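Local coordinates for protein apoptosis regulator Bcl-2 homolog (Canarypox virus, PDB 5WOS) that inhibits host apoptosis and binds BAK1, BAX and other BH3-containing proteins such as BIM, BID and PUMA, supposedly preventing BAK1 and BAX activation, at residues A[17-22]-A[141-146]; A[29-34]-A[104-109]; A[51-56]-A[94-99]; A[76-81]-A[123-128]. All coordinates share one frame; numbering follows the deposited sequence.

How the interactions relate
Helix 14-32 carries one segment of interaction 1 near its start and one of interaction 2 near its end, two contacts whose centres lie about 20 Å apart on opposite sides of the chain's centre. Interactions 2 and 3 share helix 92-112, with centres about 14 Å apart. Interaction 3 is the one nearest the chain's centre, about 8 Å from it, and it touches interaction 1, where L146 CD1 packs on M52 CE at 3.8 Å, and interaction 4, where I99 CA lies 4.2 Å from I125 CD1. The bound peptide is contacted from residues of interactions 3 and 4, so 51-56, 94-99 and 76-81 contribute to the binding groove of this all-helical Bcl-2 fold.

Interaction 1 of 4, residues A[17-22]-A[141-146]; sequences YTILNI and NCWDGL
One indole, that of W143, carries most of this contact, in which the segment after the last helix of the Bcl-2 helical bundle is tied back to helix 14-32. The polar part is a single hydrogen bond: W143 NE1 donates to the backbone T18 O over 3.1 Å, and the N-H...O angle of 164° makes it nearly straight. The carbonyl oxygen lies close to the ring plane, whereas the donor stands above the carbonyl plane, about 60° out of it. This bond satisfies the buried indole N-H and, with I22 over the face, limits the rotation of the ring.

A CH-pi contact comes next. I22 CD1 sits over one indole face, 3.4 Å from the centroid of the five-membered ring, while I22 CG2 lies near the rim of the six-membered ring. The I22 and W143 side chains meet tip to tip.

Apolar packing fills in the edges. The I19 side chain crosses the ring obliquely, its CG1 lying 3.8 Å from W143 CZ2, and I19 CA approaches the same ring edge. T18 has CG2 anti to its backbone N, which sets that methyl 3.7 Å from W143 CD1; its OG1 instead bonds to E14 O within the helix. C142 contributes more loosely, with SG 4.3 Å from I19 CD1.

Helix 121-138 ends in a Schellman motif with N141 as C-prime residue; a short 3-10 turn follows at 143-145. I19 touches T126 and L137 of helix 121-138. W143 also touches T45 and V49, which places the indole between helices 14-32 and 43-69.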
loop_
_atom_site.group_PDB
_atom_site.type_symbol
_atom_site.label_atom_id
_atom_site.label_comp_id
_atom_site.label_asym_id
_atom_site.label_seq_id
_atom_site.Cartn_x
_atom_site.Cartn_y
_atom_site.Cartn_z
ATOM N N TYR A 17 2.455 -6.537 12.647
ATOM C CA TYR A 17 2.306 -7.785 11.908
ATOM C C TYR A 17 0.869 -8.006 11.457
ATOM O O TYR A 17 0.638 -8.685 10.452
ATOM C CB TYR A 17 2.819 -8.947 12.765
ATOM C CG TYR A 17 4.338 -8.969 12.832
ATOM C CD1 TYR A 17 5.087 -9.261 11.704
ATOM C CD2 TYR A 17 5.018 -8.672 14.008
ATOM C CE1 TYR A 17 6.467 -9.271 11.735
ATOM C CE2 TYR A 17 6.410 -8.679 14.054
ATOM C CZ TYR A 17 7.127 -8.979 12.911
ATOM O OH TYR A 17 8.507 -8.993 12.939
ATOM N N THR A 18 -0.106 -7.425 12.160
ATOM C CA THR A 18 -1.484 -7.465 11.676
ATOM C C THR A 18 -1.590 -6.814 10.301
ATOM O O THR A 18 -2.275 -7.328 9.411
ATOM C CB THR A 18 -2.424 -6.775 12.674
ATOM O OG1 THR A 18 -2.336 -7.419 13.953
ATOM C CG2 THR A 18 -3.875 -6.852 12.194
ATOM N N ILE A 19 -0.917 -5.680 10.107
ATOM C CA ILE A 19 -0.928 -5.018 8.807
ATOM C C ILE A 19 -0.023 -5.750 7.822
ATOM O O ILE A 19 -0.400 -5.989 6.672
ATOM C CB ILE A 19 -0.523 -3.539 8.964
ATOM C CG1 ILE A 19 -1.695 -2.734 9.534
ATOM C CG2 ILE A 19 -0.050 -2.938 7.634
ATOM C CD1 ILE A 19 -1.436 -2.205 10.902
ATOM N N LEU A 20 1.181 -6.123 8.261
ATOM C CA LEU A 20 2.150 -6.739 7.358
ATOM C C LEU A 20 1.604 -8.020 6.740
ATOM O O LEU A 20 1.816 -8.279 5.551
ATOM C CB LEU A 20 3.453 -7.014 8.110
ATOM C CG LEU A 20 4.564 -7.741 7.345
ATOM C CD1 LEU A 20 5.185 -6.851 6.276
ATOM C CD2 LEU A 20 5.620 -8.224 8.315
ATOM N N ASN A 21 0.909 -8.842 7.529
ATOM C CA ASN A 21 0.395 -10.106 7.004
ATOM C C ASN A 21 -0.452 -9.886 5.754
ATOM O O ASN A 21 -0.360 -10.656 4.790
ATOM C CB ASN A 21 -0.417 -10.834 8.073
ATOM C CG ASN A 21 -1.024 -12.124 7.562
ATOM O OD1 ASN A 21 -2.228 -12.203 7.306
ATOM N ND2 ASN A 21 -0.188 -13.141 7.396
ATOM N N ILE A 22 -1.279 -8.841 5.749
ATOM C CA ILE A 22 -2.153 -8.586 4.608
ATOM C C ILE A 22 -1.374 -7.984 3.445
ATOM O O ILE A 22 -1.549 -8.389 2.290
ATOM C CB ILE A 22 -3.319 -7.685 5.048
ATOM C CG1 ILE A 22 -4.396 -8.538 5.716
ATOM C CG2 ILE A 22 -3.907 -6.911 3.871
ATOM C CD1 ILE A 22 -5.263 -7.759 6.643
ATOM N N ASN A 141 -8.908 -0.554 15.954
ATOM C CA ASN A 141 -8.632 -1.987 15.981
ATOM C C ASN A 141 -8.127 -2.451 14.618
ATOM O O ASN A 141 -8.538 -3.490 14.096
ATOM C CB ASN A 141 -9.868 -2.779 16.412
ATOM C CG ASN A 141 -9.551 -4.226 16.725
ATOM O OD1 ASN A 141 -8.394 -4.590 16.928
ATOM N ND2 ASN A 141 -10.580 -5.060 16.766
ATOM N N CYS A 142 -7.236 -1.654 14.028
ATOM C CA CYS A 142 -6.580 -1.972 12.757
ATOM C C CYS A 142 -7.649 -2.115 11.682
ATOM O O CYS A 142 -8.422 -1.163 11.474
ATOM C CB CYS A 142 -5.683 -3.193 12.963
ATOM S SG CYS A 142 -4.273 -2.886 14.052
ATOM N N TRP A 143 -7.745 -3.248 10.989
ATOM C CA TRP A 143 -8.598 -3.340 9.812
ATOM C C TRP A 143 -10.084 -3.300 10.137
ATOM O O TRP A 143 -10.893 -3.173 9.211
ATOM C CB TRP A 143 -8.276 -4.619 9.045
ATOM C CG TRP A 143 -6.828 -4.766 8.710
ATOM C CD1 TRP A 143 -5.909 -5.526 9.373
ATOM C CD2 TRP A 143 -6.128 -4.147 7.623
ATOM N NE1 TRP A 143 -4.681 -5.419 8.767
ATOM C CE2 TRP A 143 -4.788 -4.579 7.690
ATOM C CE3 TRP A 143 -6.502 -3.272 6.601
ATOM C CZ2 TRP A 143 -3.823 -4.163 6.774
ATOM C CZ3 TRP A 143 -5.540 -2.859 5.692
ATOM C CH2 TRP A 143 -4.219 -3.306 5.784
ATOM N N ASP A 144 -10.467 -3.405 11.411
ATOM C CA ASP A 144 -11.883 -3.331 11.760
ATOM C C ASP A 144 -12.501 -2.024 11.277
ATOM O O ASP A 144 -13.646 -2.006 10.810
ATOM C CB ASP A 144 -12.061 -3.482 13.269
ATOM C CG ASP A 144 -11.933 -4.927 13.734
ATOM O OD1 ASP A 144 -11.849 -5.830 12.876
ATOM O OD2 ASP A 144 -11.919 -5.160 14.961
ATOM N N GLY A 145 -11.753 -0.923 11.365
ATOM C CA GLY A 145 -12.262 0.360 10.918
ATOM C C GLY A 145 -12.542 0.416 9.433
ATOM O O GLY A 145 -13.325 1.264 8.986
ATOM N N LEU A 146 -11.926 -0.474 8.655
ATOM C CA LEU A 146 -12.085 -0.452 7.209
ATOM C C LEU A 146 -13.335 -1.182 6.740
ATOM O O LEU A 146 -13.810 -0.920 5.631
ATOM C CB LEU A 146 -10.853 -1.071 6.547
ATOM C CG LEU A 146 -10.836 -1.102 5.019
ATOM C CD1 LEU A 146 -10.769 0.310 4.455
ATOM C CD2 LEU A 146 -9.675 -1.947 4.519
#

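Interaction 2 of 4, residues A[29-34]-A[104-109]; sequences EYCTGK and YVTKVF
The backbones come close where helix 14-32 ends, with C31 CA only 5.3 Å from K107 CA, and this terminus meets the C-terminal half of helix 92-112 within the Bcl-2 helical bundle. G33 leaves the helix with positive phi (71°), a value that favours glycine, and T32 OG1 accepts from K34 N in an ST turn.

The contact rests on Y30, C31 and K107. Y30 holds CG anti to its backbone N (chi1 -179°), which directs the phenol at the partner helix. Across its ring, at about a right angle, runs the aliphatic part of K107: CB and CD both reach Y30 CE2, the K107 CB to Y30 CE2 distance being 3.7 Å, and K107 CE lies over one face near the rim. The two tyrosines run side by side in the same direction, with Y30 OH at the edge of the Y104 ring, 4.2 Å from Y104 CD1.

The C31 thiol, with SG anti to the carbonyl carbon, faces the K107 backbone and touches T106 CG2 at 3.8 Å. T106 OG1 is engaged within its own helix, with G102 O.

The K107 chain bends at chi2 and again at chi4 (-56°), carrying the ammonium toward the carbonyl end of helix 14-32. Near those C-terminal carbonyls its charge would be favourably placed; the ammonium also has a long, weak ion pair with E111. The link itself is a weak hydrogen bond, K107 NZ to C31 O at 3.5 Å.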
loop_
_atom_site.group_PDB
_atom_site.type_symbol
_atom_site.label_atom_id
_atom_site.label_comp_id
_atom_site.label_asym_id
_atom_site.label_seq_id
_atom_site.Cartn_x
_atom_site.Cartn_y
_atom_site.Cartn_z
ATOM N N GLU A 29 0.413 -12.154 -3.992
ATOM C CA GLU A 29 -0.645 -12.507 -4.930
ATOM C C GLU A 29 -0.587 -11.640 -6.181
ATOM O O GLU A 29 -0.814 -12.129 -7.293
ATOM C CB GLU A 29 -2.014 -12.389 -4.260
ATOM C CG GLU A 29 -3.173 -12.759 -5.193
ATOM C CD GLU A 29 -4.466 -13.075 -4.457
ATOM O OE1 GLU A 29 -4.435 -13.213 -3.216
ATOM O OE2 GLU A 29 -5.516 -13.193 -5.122
ATOM N N TYR A 30 -0.272 -10.353 -6.026
ATOM C CA TYR A 30 -0.267 -9.468 -7.183
ATOM C C TYR A 30 0.928 -9.728 -8.090
ATOM O O TYR A 30 0.838 -9.521 -9.305
ATOM C CB TYR A 30 -0.270 -8.006 -6.744
ATOM C CG TYR A 30 -0.288 -7.062 -7.921
ATOM C CD1 TYR A 30 -1.409 -6.962 -8.731
ATOM C CD2 TYR A 30 0.818 -6.287 -8.234
ATOM C CE1 TYR A 30 -1.434 -6.112 -9.814
ATOM C CE2 TYR A 30 0.803 -5.432 -9.318
ATOM C CZ TYR A 30 -0.328 -5.350 -10.105
ATOM O OH TYR A 30 -0.358 -4.498 -11.188
ATOM N N CYS A 31 2.049 -10.172 -7.525
ATOM C CA CYS A 31 3.244 -10.411 -8.325
ATOM C C CYS A 31 3.207 -11.768 -9.015
ATOM O O CYS A 31 3.563 -11.876 -10.194
ATOM C CB CYS A 31 4.484 -10.302 -7.444
ATOM S SG CYS A 31 4.940 -8.605 -7.039
ATOM N N THR A 32 2.785 -12.813 -8.301
ATOM C CA THR A 32 2.773 -14.163 -8.852
ATOM C C THR A 32 1.451 -14.533 -9.508
ATOM O O THR A 32 1.417 -15.468 -10.313
ATOM C CB THR A 32 3.070 -15.194 -7.756
ATOM O OG1 THR A 32 1.981 -15.234 -6.824
ATOM C CG2 THR A 32 4.356 -14.847 -7.021
ATOM N N GLY A 33 0.368 -13.832 -9.183
ATOM C CA GLY A 33 -0.936 -14.244 -9.661
ATOM C C GLY A 33 -1.467 -15.496 -9.006
ATOM O O GLY A 33 -2.382 -16.124 -9.546
ATOM N N LYS A 34 -0.910 -15.884 -7.860
ATOM C CA LYS A 34 -1.346 -17.063 -7.129
ATOM C C LYS A 34 -2.204 -16.663 -5.937
ATOM O O LYS A 34 -1.894 -15.702 -5.226
ATOM C CB LYS A 34 -0.143 -17.883 -6.653
ATOM C CG LYS A 34 0.475 -18.812 -7.704
ATOM C CD LYS A 34 -0.567 -19.610 -8.493
ATOM C CE LYS A 34 -1.564 -20.364 -7.598
ATOM N NZ LYS A 34 -2.887 -20.535 -8.261
ATOM N N TYR A 104 2.199 -2.078 -7.091
ATOM C CA TYR A 104 2.664 -1.873 -8.460
ATOM C C TYR A 104 4.183 -1.762 -8.507
ATOM O O TYR A 104 4.839 -2.402 -9.338
ATOM C CB TYR A 104 2.019 -0.625 -9.063
ATOM C CG TYR A 104 2.494 -0.350 -10.470
ATOM C CD1 TYR A 104 2.227 -1.246 -11.492
ATOM C CD2 TYR A 104 3.225 0.791 -10.773
ATOM C CE1 TYR A 104 2.661 -1.012 -12.782
ATOM C CE2 TYR A 104 3.666 1.035 -12.063
ATOM C CZ TYR A 104 3.381 0.128 -13.063
ATOM O OH TYR A 104 3.812 0.354 -14.349
ATOM N N VAL A 105 4.761 -0.939 -7.628
ATOM C CA VAL A 105 6.217 -0.803 -7.572
ATOM C C VAL A 105 6.867 -2.166 -7.387
ATOM O O VAL A 105 7.842 -2.511 -8.066
ATOM C CB VAL A 105 6.618 0.172 -6.449
ATOM C CG1 VAL A 105 8.085 -0.002 -6.058
ATOM C CG2 VAL A 105 6.366 1.603 -6.883
ATOM N N THR A 106 6.333 -2.962 -6.460
ATOM C CA THR A 106 6.900 -4.281 -6.197
ATOM C C THR A 106 6.919 -5.122 -7.468
ATOM O O THR A 106 7.946 -5.715 -7.819
ATOM C CB THR A 106 6.104 -4.979 -5.091
ATOM O OG1 THR A 106 6.036 -4.128 -3.939
ATOM C CG2 THR A 106 6.763 -6.285 -4.691
ATOM N N LYS A 107 5.789 -5.185 -8.176
ATOM C CA LYS A 107 5.764 -5.895 -9.449
ATOM C C LYS A 107 6.780 -5.302 -10.417
ATOM O O LYS A 107 7.484 -6.036 -11.118
ATOM C CB LYS A 107 4.362 -5.848 -10.057
ATOM C CG LYS A 107 3.919 -7.147 -10.736
ATOM C CD LYS A 107 2.987 -6.870 -11.910
ATOM C CE LYS A 107 2.051 -8.036 -12.188
ATOM N NZ LYS A 107 2.782 -9.310 -12.428
ATOM N N VAL A 108 6.892 -3.972 -10.447
ATOM C CA VAL A 108 7.782 -3.313 -11.401
ATOM C C VAL A 108 9.231 -3.691 -11.124
ATOM O O VAL A 108 9.987 -4.034 -12.042
ATOM C CB VAL A 108 7.569 -1.790 -11.361
ATOM C CG1 VAL A 108 8.757 -1.049 -11.981
ATOM C CG2 VAL A 108 6.285 -1.436 -12.096
ATOM N N PHE A 109 9.641 -3.641 -9.855
ATOM C CA PHE A 109 10.981 -4.095 -9.508
ATOM C C PHE A 109 11.137 -5.594 -9.707
ATOM O O PHE A 109 12.260 -6.074 -9.890
ATOM C CB PHE A 109 11.312 -3.733 -8.059
ATOM C CG PHE A 109 11.810 -2.329 -7.876
ATOM C CD1 PHE A 109 12.772 -1.803 -8.719
ATOM C CD2 PHE A 109 11.323 -1.538 -6.850
ATOM C CE1 PHE A 109 13.233 -0.518 -8.545
ATOM C CE2 PHE A 109 11.781 -0.253 -6.675
ATOM C CZ PHE A 109 12.741 0.255 -7.521
#

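Interaction 3 of 4, residues A[51-56]-A[94-99]; sequences NMCDII and RVISII
The I96 CG2 methyl is the hub of the first shell, met by three residues of 51-56. I56 CD1 comes closest, 3.6 Å from I96 CG2, with M52 CB and C53 SG slightly farther off. The thiol of C53 also reaches the next turn of the partner helix, where its SG lies 3.8 Å from I99 CG2. I56 CD1 touches S97 OG as well, at 3.7 Å. No hydrogen bond crosses; apart from S97 OG the touching atoms are carbons and sulfurs.

I96 has CG1 beside its backbone N (chi1 -66°), which leaves CG2 anti to that N and points this branch at helix 43-69, while CG1 and CD1 run past the sulfur of M52. The M52 chain is extended beyond CG and crosses I96 at about a right angle. The hydroxyl of S97 is held by G93 O in its own helix.

The helix segments cross at -72° with 9.1 Å between their axes, and C53 and I96 have CA atoms 6.4 Å apart.

Farther out, M52 and I56 each pack on an aromatic side chain of the bound peptide and S97 on its backbone. R94 makes a salt bridge to an acidic side chain of the peptide, as in other BH3-binding Bcl-2 proteins, and another to D88. L146 covers M52 and I96 at one end; V95 and I98 face L129 of helix 121-138, behind this buried crossing of helices 43-69 and 92-112 beside the groove.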
loop_
_atom_site.group_PDB
_atom_site.type_symbol
_atom_site.label_atom_id
_atom_site.label_comp_id
_atom_site.label_asym_id
_atom_site.label_seq_id
_atom_site.Cartn_x
_atom_site.Cartn_y
_atom_site.Cartn_z
ATOM N N ASN A 51 -9.597 -6.470 -3.127
ATOM C CA ASN A 51 -10.446 -5.889 -4.162
ATOM C C ASN A 51 -10.277 -4.379 -4.229
ATOM O O ASN A 51 -10.232 -3.802 -5.323
ATOM C CB ASN A 51 -11.908 -6.251 -3.904
ATOM C CG ASN A 51 -12.209 -7.700 -4.214
ATOM O OD1 ASN A 51 -11.638 -8.285 -5.136
ATOM N ND2 ASN A 51 -13.107 -8.289 -3.444
ATOM N N MET A 52 -10.186 -3.720 -3.074
ATOM C CA MET A 52 -9.989 -2.274 -3.057
ATOM C C MET A 52 -8.763 -1.878 -3.869
ATOM O O MET A 52 -8.812 -0.940 -4.674
ATOM C CB MET A 52 -9.855 -1.782 -1.618
ATOM C CG MET A 52 -11.147 -1.803 -0.828
ATOM S SD MET A 52 -10.903 -1.183 0.841
ATOM C CE MET A 52 -12.593 -1.096 1.422
ATOM N N CYS A 53 -7.647 -2.582 -3.670
ATOM C CA CYS A 53 -6.425 -2.245 -4.393
ATOM C C CYS A 53 -6.532 -2.607 -5.869
ATOM O O CYS A 53 -5.962 -1.912 -6.717
ATOM C CB CYS A 53 -5.225 -2.952 -3.760
ATOM S SG CYS A 53 -4.873 -2.450 -2.058
ATOM N N ASP A 54 -7.253 -3.680 -6.195
ATOM C CA ASP A 54 -7.402 -4.070 -7.593
ATOM C C ASP A 54 -8.253 -3.072 -8.368
ATOM O O ASP A 54 -8.090 -2.942 -9.586
ATOM C CB ASP A 54 -8.009 -5.471 -7.690
ATOM C CG ASP A 54 -7.019 -6.565 -7.333
ATOM O OD1 ASP A 54 -5.840 -6.245 -7.072
ATOM O OD2 ASP A 54 -7.421 -7.747 -7.315
ATOM N N ILE A 55 -9.166 -2.371 -7.692
ATOM C CA ILE A 55 -9.926 -1.311 -8.350
ATOM C C ILE A 55 -9.028 -0.111 -8.620
ATOM O O ILE A 55 -9.021 0.446 -9.724
ATOM C CB ILE A 55 -11.146 -0.907 -7.501
ATOM C CG1 ILE A 55 -12.036 -2.118 -7.201
ATOM C CG2 ILE A 55 -11.966 0.153 -8.229
ATOM C CD1 ILE A 55 -12.978 -1.897 -6.034
ATOM N N ILE A 56 -8.264 0.311 -7.611
ATOM C CA ILE A 56 -7.366 1.451 -7.782
ATOM C C ILE A 56 -6.363 1.172 -8.894
ATOM O O ILE A 56 -6.120 2.017 -9.764
ATOM C CB ILE A 56 -6.666 1.778 -6.450
ATOM C CG1 ILE A 56 -7.647 2.485 -5.514
ATOM C CG2 ILE A 56 -5.425 2.640 -6.674
ATOM C CD1 ILE A 56 -7.157 2.595 -4.095
ATOM N N ARG A 94 -6.516 6.898 1.437
ATOM C CA ARG A 94 -5.097 7.142 1.205
ATOM C C ARG A 94 -4.259 5.925 1.578
ATOM O O ARG A 94 -3.317 5.570 0.858
ATOM C CB ARG A 94 -4.652 8.378 1.987
ATOM C CG ARG A 94 -5.264 9.660 1.455
ATOM C CD ARG A 94 -4.965 10.862 2.331
ATOM N NE ARG A 94 -5.560 12.077 1.781
ATOM C CZ ARG A 94 -5.303 13.306 2.215
ATOM N NH1 ARG A 94 -4.452 13.501 3.213
ATOM N NH2 ARG A 94 -5.894 14.344 1.643
ATOM N N VAL A 95 -4.588 5.269 2.693
ATOM C CA VAL A 95 -3.843 4.083 3.112
ATOM C C VAL A 95 -3.924 2.997 2.046
ATOM O O VAL A 95 -2.928 2.325 1.747
ATOM C CB VAL A 95 -4.363 3.580 4.473
ATOM C CG1 VAL A 95 -3.746 2.240 4.830
ATOM C CG2 VAL A 95 -4.057 4.599 5.563
ATOM N N ILE A 96 -5.107 2.802 1.457
ATOM C CA ILE A 96 -5.263 1.774 0.433
ATOM C C ILE A 96 -4.503 2.159 -0.831
ATOM O O ILE A 96 -3.848 1.316 -1.459
ATOM C CB ILE A 96 -6.756 1.532 0.148
ATOM C CG1 ILE A 96 -7.452 0.933 1.378
ATOM C CG2 ILE A 96 -6.937 0.635 -1.070
ATOM C CD1 ILE A 96 -7.013 -0.474 1.730
ATOM N N SER A 97 -4.586 3.430 -1.232
ATOM C CA SER A 97 -3.858 3.894 -2.409
ATOM C C SER A 97 -2.361 3.650 -2.266
ATOM O O SER A 97 -1.686 3.299 -3.240
ATOM C CB SER A 97 -4.138 5.378 -2.637
ATOM O OG SER A 97 -5.531 5.612 -2.690
ATOM N N ILE A 98 -1.823 3.845 -1.060
ATOM C CA ILE A 98 -0.414 3.554 -0.804
ATOM C C ILE A 98 -0.126 2.077 -1.041
ATOM O O ILE A 98 0.850 1.711 -1.709
ATOM C CB ILE A 98 -0.045 3.976 0.629
ATOM C CG1 ILE A 98 -0.029 5.499 0.743
ATOM C CG2 ILE A 98 1.310 3.386 1.053
ATOM C CD1 ILE A 98 -0.220 5.999 2.157
ATOM N N ILE A 99 -0.967 1.205 -0.486
ATOM C CA ILE A 99 -0.754 -0.232 -0.627
ATOM C C ILE A 99 -0.805 -0.631 -2.094
ATOM O O ILE A 99 0.022 -1.418 -2.570
ATOM C CB ILE A 99 -1.792 -1.004 0.210
ATOM C CG1 ILE A 99 -1.606 -0.695 1.699
ATOM C CG2 ILE A 99 -1.677 -2.507 -0.036
ATOM C CD1 ILE A 99 -2.800 -1.089 2.560
#

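Interaction 4 of 4, residues A[76-81]-A[123-128]; sequences NEIPEI and DIITES
I78, in the first turn of helix 78-86, can be followed outward from its backbone. Its CB already meets the other helix, 4.0 Å from I124 CG2. At CB the chain branches: CG1 sits beside the backbone N (chi1 -70°), which leaves CG2 anti to that N and extending across to 123-128, whereas CG1 and CD1 make no contact with that segment. The CG2 methyl therefore carries the contact. It lies 3.7 Å from I124 CG2 and 3.8 Å from I125 CG2, so it is received by two successive branched residues, and it comes within 4.4 Å of S128 OG.

The side chains of I78 and I124 cross at about a right angle, those of I78 and I125 obliquely. I125 is unusual in placing CG1 between its backbone N and carbonyl carbon, the crowded position (chi1 75°); CG2 is thereby turned to I78, and the remainder of the side chain heads for I23 and F27 of helix 14-32.

The nearest backbones belong to P79 and S128, whose CA atoms are 5.1 Å apart. S128 OG rests against the proline, 3.3 Å from P79 CA and 3.5 Å from P79 CB, with no hydrogen bond across the segments.

Elsewhere on helix 78-86, E80 and I81 pack on the bound peptide, so the contact backs a helix of the BH3-binding groove onto helix 121-138. The chemistry is one of methyls and a hydroxyl bonded within its own helix: S128 OG donates to I124 O at 2.8 Å, an oxygen also accepting from S128 N, which lets a polar group lie buried against proline carbons.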
loop_
_atom_site.group_PDB
_atom_site.type_symbol
_atom_site.label_atom_id
_atom_site.label_comp_id
_atom_site.label_asym_id
_atom_site.label_seq_id
_atom_site.Cartn_x
_atom_site.Cartn_y
_atom_site.Cartn_z
ATOM N N ASN A 76 14.381 4.149 -2.088
ATOM C CA ASN A 76 14.689 4.992 -0.940
ATOM C C ASN A 76 13.802 6.226 -0.861
ATOM O O ASN A 76 14.018 7.066 0.018
ATOM C CB ASN A 76 16.161 5.409 -0.981
ATOM C CG ASN A 76 17.092 4.223 -1.133
ATOM O OD1 ASN A 76 17.379 3.517 -0.169
ATOM N ND2 ASN A 76 17.568 3.997 -2.352
ATOM N N GLU A 77 12.818 6.354 -1.751
ATOM C CA GLU A 77 11.843 7.436 -1.700
ATOM C C GLU A 77 10.465 6.975 -1.243
ATOM O O GLU A 77 9.551 7.801 -1.148
ATOM C CB GLU A 77 11.730 8.108 -3.077
ATOM C CG GLU A 77 12.984 8.868 -3.509
ATOM C CD GLU A 77 13.422 9.908 -2.491
ATOM O OE1 GLU A 77 12.543 10.590 -1.924
ATOM O OE2 GLU A 77 14.642 10.034 -2.248
ATOM N N ILE A 78 10.288 5.686 -0.947
ATOM C CA ILE A 78 8.983 5.205 -0.492
ATOM C C ILE A 78 8.567 5.865 0.817
ATOM O O ILE A 78 7.429 6.357 0.905
ATOM C CB ILE A 78 8.989 3.670 -0.401
ATOM C CG1 ILE A 78 9.029 3.049 -1.801
ATOM C CG2 ILE A 78 7.781 3.163 0.394
ATOM C CD1 ILE A 78 7.747 3.201 -2.609
ATOM N N PRO A 79 9.402 5.911 1.859
ATOM C CA PRO A 79 8.954 6.551 3.107
ATOM C C PRO A 79 8.522 7.993 2.916
ATOM O O PRO A 79 7.623 8.458 3.627
ATOM C CB PRO A 79 10.183 6.443 4.023
ATOM C CG PRO A 79 11.002 5.332 3.452
ATOM C CD PRO A 79 10.772 5.378 1.971
ATOM N N GLU A 80 9.129 8.713 1.969
ATOM C CA GLU A 80 8.766 10.110 1.750
ATOM C C GLU A 80 7.415 10.227 1.060
ATOM O O GLU A 80 6.611 11.105 1.399
ATOM C CB GLU A 80 9.843 10.813 0.923
ATOM C CG GLU A 80 11.132 11.087 1.674
ATOM C CD GLU A 80 12.052 9.883 1.756
ATOM O OE1 GLU A 80 11.641 8.787 1.324
ATOM O OE2 GLU A 80 13.190 10.037 2.250
ATOM N N ILE A 81 7.149 9.357 0.083
ATOM C CA ILE A 81 5.849 9.362 -0.581
ATOM C C ILE A 81 4.747 9.074 0.429
ATOM O O ILE A 81 3.733 9.780 0.489
ATOM C CB ILE A 81 5.830 8.345 -1.737
ATOM C CG1 ILE A 81 6.920 8.683 -2.760
ATOM C CG2 ILE A 81 4.464 8.335 -2.415
ATOM C CD1 ILE A 81 7.190 7.577 -3.753
ATOM N N ASP A 123 7.660 -4.711 4.223
ATOM C CA ASP A 123 8.139 -4.105 5.459
ATOM C C ASP A 123 8.363 -2.608 5.291
ATOM O O ASP A 123 8.110 -1.830 6.218
ATOM C CB ASP A 123 9.426 -4.794 5.906
ATOM C CG ASP A 123 9.181 -6.177 6.477
ATOM O OD1 ASP A 123 8.532 -6.282 7.540
ATOM O OD2 ASP A 123 9.631 -7.160 5.856
ATOM N N ILE A 124 8.819 -2.182 4.110
ATOM C CA ILE A 124 9.159 -0.777 3.905
ATOM C C ILE A 124 7.918 0.103 4.002
ATOM O O ILE A 124 7.949 1.171 4.629
ATOM C CB ILE A 124 9.883 -0.589 2.559
ATOM C CG1 ILE A 124 11.254 -1.270 2.600
ATOM C CG2 ILE A 124 10.046 0.901 2.234
ATOM C CD1 ILE A 124 11.989 -1.279 1.273
ATOM N N ILE A 125 6.811 -0.307 3.378
ATOM C CA ILE A 125 5.615 0.524 3.451
ATOM C C ILE A 125 4.920 0.343 4.794
ATOM O O ILE A 125 4.443 1.315 5.388
ATOM C CB ILE A 125 4.664 0.258 2.265
ATOM C CG1 ILE A 125 3.901 -1.060 2.408
ATOM C CG2 ILE A 125 5.432 0.274 0.945
ATOM C CD1 ILE A 125 2.742 -1.152 1.442
ATOM N N THR A 126 4.883 -0.886 5.316
ATOM C CA THR A 126 4.328 -1.097 6.648
ATOM C C THR A 126 5.074 -0.264 7.683
ATOM O O THR A 126 4.461 0.312 8.591
ATOM C CB THR A 126 4.384 -2.580 7.021
ATOM O OG1 THR A 126 3.829 -3.368 5.963
ATOM C CG2 THR A 126 3.595 -2.843 8.297
ATOM N N GLU A 127 6.401 -0.188 7.560
ATOM C CA GLU A 127 7.182 0.687 8.428
ATOM C C GLU A 127 6.794 2.147 8.227
ATOM O O GLU A 127 6.488 2.858 9.193
ATOM C CB GLU A 127 8.676 0.495 8.164
ATOM C CG GLU A 127 9.353 -0.499 9.090
ATOM C CD GLU A 127 10.850 -0.585 8.854
ATOM O OE1 GLU A 127 11.334 -1.683 8.503
ATOM O OE2 GLU A 127 11.542 0.447 9.007
ATOM N N SER A 128 6.820 2.616 6.976
ATOM C CA SER A 128 6.433 3.995 6.694
ATOM C C SER A 128 5.000 4.263 7.135
ATOM O O SER A 128 4.696 5.336 7.667
ATOM C CB SER A 128 6.593 4.292 5.205
ATOM O OG SER A 128 7.882 3.933 4.742
#